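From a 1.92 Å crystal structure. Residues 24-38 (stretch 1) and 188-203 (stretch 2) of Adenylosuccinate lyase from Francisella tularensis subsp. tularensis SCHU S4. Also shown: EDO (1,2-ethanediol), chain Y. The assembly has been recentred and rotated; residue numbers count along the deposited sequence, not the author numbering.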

# COMPACT_ATOMS: atom_id res chain seq x y z
N LEU B 24 16.08 16.64 -26.15
CA LEU B 24 16.74 17.54 -27.09
C LEU B 24 16.44 19.00 -26.75
O LEU B 24 17.34 19.84 -26.79
N GLU B 25 15.19 19.29 -26.42
CA GLU B 25 14.80 20.66 -26.06
C GLU B 25 15.57 21.14 -24.83
O GLU B 25 16.03 22.28 -24.77
N VAL B 26 15.70 20.25 -23.84
CA VAL B 26 16.47 20.55 -22.63
C VAL B 26 17.96 20.75 -22.92
O VAL B 26 18.58 21.69 -22.40
N GLU B 27 18.55 19.87 -23.73
CA GLU B 27 19.96 20.02 -24.12
C GLU B 27 20.19 21.36 -24.81
O GLU B 27 21.23 22.00 -24.62
N LEU B 28 19.23 21.79 -25.63
CA LEU B 28 19.42 23.01 -26.41
C LEU B 28 19.17 24.24 -25.56
O LEU B 28 19.68 25.31 -25.85
N ALA B 29 18.38 24.08 -24.50
CA ALA B 29 18.16 25.19 -23.57
C ALA B 29 19.45 25.56 -22.84
O ALA B 29 19.82 26.74 -22.77
N ILE B 30 20.14 24.56 -22.28
CA ILE B 30 21.40 24.84 -21.60
C ILE B 30 22.48 25.25 -22.62
O ILE B 30 23.31 26.12 -22.34
N LEU B 31 22.45 24.66 -23.81
CA LEU B 31 23.44 25.01 -24.83
C LEU B 31 23.30 26.47 -25.23
O LEU B 31 24.30 27.17 -25.40
N GLU B 32 22.06 26.93 -25.37
CA GLU B 32 21.81 28.32 -25.74
C GLU B 32 22.24 29.25 -24.61
O GLU B 32 22.83 30.31 -24.84
N ALA B 33 21.97 28.85 -23.37
CA ALA B 33 22.44 29.61 -22.21
C ALA B 33 23.96 29.77 -22.26
O ALA B 33 24.49 30.86 -22.02
N LEU B 34 24.64 28.68 -22.58
CA LEU B 34 26.09 28.67 -22.57
C LEU B 34 26.69 29.50 -23.70
O LEU B 34 27.89 29.73 -23.72
N GLU B 35 25.85 29.97 -24.61
CA GLU B 35 26.30 30.87 -25.66
C GLU B 35 26.70 32.23 -25.10
O GLU B 35 27.41 33.00 -25.75
N ASP B 36 26.26 32.52 -23.88
CA ASP B 36 26.70 33.71 -23.17
C ASP B 36 28.10 33.53 -22.61
O ASP B 36 28.70 34.47 -22.08
N ARG B 37 28.63 32.32 -22.73
CA ARG B 37 30.00 32.04 -22.32
C ARG B 37 30.83 31.53 -23.49
O ARG B 37 31.28 32.31 -24.33
N MET B 38 31.05 30.22 -23.54
CA MET B 38 32.10 29.65 -24.36
C MET B 38 31.58 29.13 -25.70
O MET B 38 32.35 28.84 -26.61
N CYS B 188 30.20 22.29 -10.98
CA CYS B 188 31.63 22.30 -11.28
C CYS B 188 31.91 23.14 -12.52
O CYS B 188 32.81 23.98 -12.54
N ILE B 189 31.13 22.89 -13.56
CA ILE B 189 31.33 23.55 -14.84
C ILE B 189 30.28 24.65 -15.07
O ILE B 189 30.60 25.77 -15.48
N LEU B 190 29.03 24.31 -14.80
CA LEU B 190 27.92 25.24 -15.00
C LEU B 190 27.86 26.25 -13.86
O LEU B 190 28.50 26.07 -12.82
N THR B 191 27.10 27.33 -14.06
CA THR B 191 26.90 28.34 -13.02
C THR B 191 25.41 28.43 -12.76
O THR B 191 24.61 28.00 -13.60
N THR B 192 25.01 29.00 -11.62
CA THR B 192 23.57 29.17 -11.37
C THR B 192 22.94 30.13 -12.37
O THR B 192 21.74 30.05 -12.66
N GLU B 193 23.74 31.04 -12.91
CA GLU B 193 23.27 31.95 -13.95
C GLU B 193 22.93 31.18 -15.24
O GLU B 193 21.90 31.45 -15.88
N ASP B 194 23.79 30.24 -15.63
CA ASP B 194 23.50 29.41 -16.80
C ASP B 194 22.21 28.64 -16.58
O ASP B 194 21.32 28.62 -17.43
N GLU B 195 22.14 27.99 -15.43
CA GLU B 195 20.98 27.19 -15.07
C GLU B 195 19.70 28.02 -15.16
O GLU B 195 18.71 27.59 -15.74
N LYS B 196 19.75 29.22 -14.60
CA LYS B 196 18.58 30.11 -14.57
C LYS B 196 18.14 30.52 -15.99
O LYS B 196 16.94 30.55 -16.29
N LYS B 197 19.10 30.85 -16.85
CA LYS B 197 18.78 31.22 -18.23
C LYS B 197 18.13 30.05 -18.97
O LYS B 197 17.13 30.21 -19.66
N ALA B 198 18.71 28.87 -18.80
CA ALA B 198 18.18 27.68 -19.45
C ALA B 198 16.77 27.36 -18.95
O ALA B 198 15.89 27.00 -19.73
N ALA B 199 16.56 27.49 -17.64
CA ALA B 199 15.24 27.26 -17.05
C ALA B 199 14.21 28.26 -17.57
O ALA B 199 13.05 27.90 -17.83
N ASP B 200 14.63 29.51 -17.75
CA ASP B 200 13.74 30.54 -18.29
C ASP B 200 13.33 30.24 -19.73
O ASP B 200 12.21 30.52 -20.15
N ILE B 201 14.26 29.66 -20.50
CA ILE B 201 13.94 29.23 -21.86
C ILE B 201 12.87 28.13 -21.83
O ILE B 201 11.96 28.10 -22.66
N LEU B 202 12.98 27.23 -20.86
CA LEU B 202 12.04 26.11 -20.76
C LEU B 202 10.70 26.52 -20.15
O LEU B 202 9.67 25.89 -20.41
N GLY B 203 10.71 27.57 -19.33
CA GLY B 203 9.49 28.06 -18.70
C GLY B 203 9.14 27.34 -17.41
O GLY B 203 7.96 27.22 -17.06

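The helix of residues 24-33 and the helix of residues 192-202 pack with their axes 8.0 Å apart at closest approach and their directions 131° apart. Together the two stretches bury 775 Å², both sides summed. Alanines occupy the centre of the contact, and their short side chains allow the backbones to come close: the CA atoms of Ile30 and Ala198 lie 4.8 Å apart. Ala29, Ala33 and Ala198 all point toward the opposing stretch. Ala198 CB lies 4.3 Å from Ala29 CB and 4.2 Å from Ala33 CB, and it also rests 3.6 Å from the backbone atom Ala29 O. Ala33 CB in turn sits 3.6 Å from Asp194 O and 3.9 Å from Lys197 CB.

Larger apolar side chains fill the space around these alanines. Leu202 (chi1 m, chi2 t) leaves its backbone sideways, but its end reaches across, placing CD2 3.8 Å from Ala29 CB and CD1 4.0 Å from Val26 CG2; Val26 is in the t rotamer. Ile201 (m, t) points toward the first helix, with CG2 4.1 Å from Ala29 CB and CD1 3.6 Å from Glu32 CD, so it packs partly against the extended carboxylate arm of Glu32 (t, t). Ile30 (t, p) brings CD1 to 4.0 Å from Ala198 CB. Leu190 and Leu34, both m, t, meet through Leu190 CD2 and Leu34 CD1 at 4.1 Å.

Charged contacts gather beyond the alanines, near the start of the second helix. Arg37 (chi1 m, chi2 off-well) donates from NH1 to Asp194 OD2 at 2.8 Å and from NE to the same Asp194 OD2 at 3.1 Å, forming a salt bridge. NH1 of Arg37 also donates to Ile189 O at 2.8 Å. These acceptors lie at the guanidinium edge, whereas Thr191 CG2 covers one face, 3.7 Å from Arg37 NH1. Asp194 (m) is further tied to the helix start: Thr191 N donates to Asp194 OD2 (3.1 Å), and Thr191 OG1 (rotamer p) caps the helix by accepting from Asp194 N (3.0 Å). A second salt bridge joins Asp36 (m) to the extended Lys197 (m, t, t, t), with Lys197 NZ donating to Asp36 OD2 at 2.7 Å.

Two waters extend the polar links. Water 1 donates to Glu25 OE2 (2.7 Å) and Leu202 O (2.9 Å), while Glu25 (t, t) also lies against Leu202, with Glu25 OE2 3.7 Å from Leu202 CD2. Water 2 accepts from Arg37 NH2 (2.8 Å) and donates to Ile189 O (2.6 Å). The 1,2-ethanediol contacts the first stretch, its O2 making a weak 3.3 Å hydrogen bond to Arg37 O.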

# COMPACT_ATOMS: atom_id res chain seq x y z
CB LEU B 24 16.32 17.23 -28.53
CG LEU B 24 16.97 18.15 -29.56
CD1 LEU B 24 18.50 18.01 -29.55
CD2 LEU B 24 16.43 17.87 -30.96
CB GLU B 25 13.29 20.75 -25.82
CG GLU B 25 12.82 22.16 -25.47
CD GLU B 25 11.33 22.25 -25.15
OE1 GLU B 25 10.59 21.27 -25.41
OE2 GLU B 25 10.90 23.31 -24.64
CB VAL B 26 16.24 19.47 -21.57
CG1 VAL B 26 17.08 19.73 -20.34
CG2 VAL B 26 14.77 19.42 -21.21
CB GLU B 27 20.39 18.90 -25.08
CG GLU B 27 20.48 17.50 -24.48
CD GLU B 27 21.81 17.24 -23.76
OE1 GLU B 27 22.57 18.20 -23.49
OE2 GLU B 27 22.09 16.05 -23.46
CB LEU B 28 18.51 23.00 -27.64
CG LEU B 28 18.86 21.92 -28.65
CD1 LEU B 28 17.89 21.96 -29.83
CD2 LEU B 28 20.29 22.11 -29.12
CB ALA B 29 17.05 24.85 -22.58
CB ILE B 30 21.86 23.66 -20.71
CG1 ILE B 30 23.09 24.06 -19.88
CG2 ILE B 30 22.14 22.41 -21.53
CD1 ILE B 30 22.84 25.25 -18.98
CB LEU B 31 23.31 24.09 -26.05
CG LEU B 31 24.31 24.29 -27.20
CD1 LEU B 31 25.74 24.02 -26.75
CD2 LEU B 31 23.95 23.39 -28.39
CB GLU B 32 20.32 28.53 -26.06
CG GLU B 32 19.93 29.97 -26.37
CD GLU B 32 18.49 30.13 -26.84
OE1 GLU B 32 17.87 29.13 -27.25
OE2 GLU B 32 17.99 31.27 -26.80
CB ALA B 33 22.01 28.92 -20.92
CB LEU B 34 26.62 27.23 -22.62
CG LEU B 34 26.43 26.46 -21.31
CD1 LEU B 34 26.89 25.01 -21.44
CD2 LEU B 34 27.18 27.15 -20.18
CB GLU B 35 25.22 31.04 -26.73
CG GLU B 35 25.18 29.91 -27.75
CD GLU B 35 24.10 30.10 -28.80
OE1 GLU B 35 23.63 31.24 -28.97
OE2 GLU B 35 23.72 29.10 -29.45
CB ASP B 36 25.73 34.05 -22.03
CG ASP B 36 24.48 34.75 -22.53
OD1 ASP B 36 24.33 34.91 -23.76
OD2 ASP B 36 23.65 35.14 -21.69
CB ARG B 37 30.02 31.03 -21.17
CG ARG B 37 29.20 31.45 -19.96
CD ARG B 37 29.94 31.17 -18.67
NE ARG B 37 29.46 29.97 -18.01
CZ ARG B 37 30.24 28.99 -17.57
NH1 ARG B 37 29.71 27.92 -16.99
NH2 ARG B 37 31.56 29.08 -17.72
CB MET B 38 32.83 28.53 -23.61
CG MET B 38 32.04 27.24 -23.51
SD MET B 38 30.82 27.28 -22.19
CE MET B 38 31.88 27.33 -20.75
CB CYS B 188 32.15 20.88 -11.54
SG CYS B 188 33.90 20.89 -12.05
CB ILE B 189 31.25 22.54 -15.99
CG1 ILE B 189 32.22 21.38 -15.75
CG2 ILE B 189 31.53 23.21 -17.32
CD1 ILE B 189 33.65 21.82 -15.58
CB LEU B 190 26.61 24.47 -15.08
CG LEU B 190 26.60 23.33 -16.10
CD1 LEU B 190 25.29 22.54 -16.04
CD2 LEU B 190 26.84 23.89 -17.49
CB THR B 191 27.38 29.73 -13.47
OG1 THR B 191 26.58 30.18 -14.56
CG2 THR B 191 28.87 29.71 -13.86
CB THR B 192 23.28 29.63 -9.93
OG1 THR B 192 24.08 30.76 -9.61
CG2 THR B 192 23.55 28.49 -8.94
CB GLU B 193 24.33 33.01 -14.24
CG GLU B 193 23.94 34.01 -15.32
CD GLU B 193 25.05 35.01 -15.63
OE1 GLU B 193 26.14 34.58 -16.07
OE2 GLU B 193 24.84 36.23 -15.43
CB ASP B 194 24.61 28.39 -17.05
CG ASP B 194 25.95 29.03 -17.30
OD1 ASP B 194 25.98 30.14 -17.88
OD2 ASP B 194 26.97 28.41 -16.92
CB GLU B 195 21.15 26.66 -13.65
CG GLU B 195 19.97 25.86 -13.16
CD GLU B 195 20.21 25.27 -11.79
OE1 GLU B 195 20.66 26.02 -10.89
OE2 GLU B 195 19.92 24.07 -11.60
CB LYS B 196 18.91 31.35 -13.73
CG LYS B 196 17.72 32.23 -13.42
CD LYS B 196 16.67 31.46 -12.64
CE LYS B 196 15.51 32.35 -12.23
NZ LYS B 196 14.89 33.03 -13.41
CB LYS B 197 20.04 31.68 -18.97
CG LYS B 197 20.59 33.01 -18.50
CD LYS B 197 21.92 33.33 -19.20
CE LYS B 197 22.55 34.60 -18.64
NZ LYS B 197 24.00 34.69 -19.01
CB ALA B 198 19.10 26.50 -19.21
CB ALA B 199 15.31 27.32 -15.52
CB ASP B 200 14.40 31.93 -18.23
CG ASP B 200 14.41 32.51 -16.82
OD1 ASP B 200 13.70 31.98 -15.93
OD2 ASP B 200 15.14 33.51 -16.61
CB ILE B 201 15.21 28.77 -22.62
CG1 ILE B 201 16.05 29.99 -23.00
CG2 ILE B 201 14.85 28.00 -23.88
CD1 ILE B 201 17.48 29.65 -23.38
CB LEU B 202 12.65 24.97 -19.95
CG LEU B 202 13.85 24.28 -20.60
CD1 LEU B 202 14.38 23.15 -19.70
CD2 LEU B 202 13.46 23.75 -21.99
C1 EDO Y . 30.06 36.57 -23.85
O1 EDO Y . 29.51 35.85 -24.97
C2 EDO Y . 31.27 35.82 -23.31
O2 EDO Y . 32.17 35.52 -24.40
O HOH W 1 9.18 24.07 -22.67
O HOH W 2 32.68 26.95 -16.38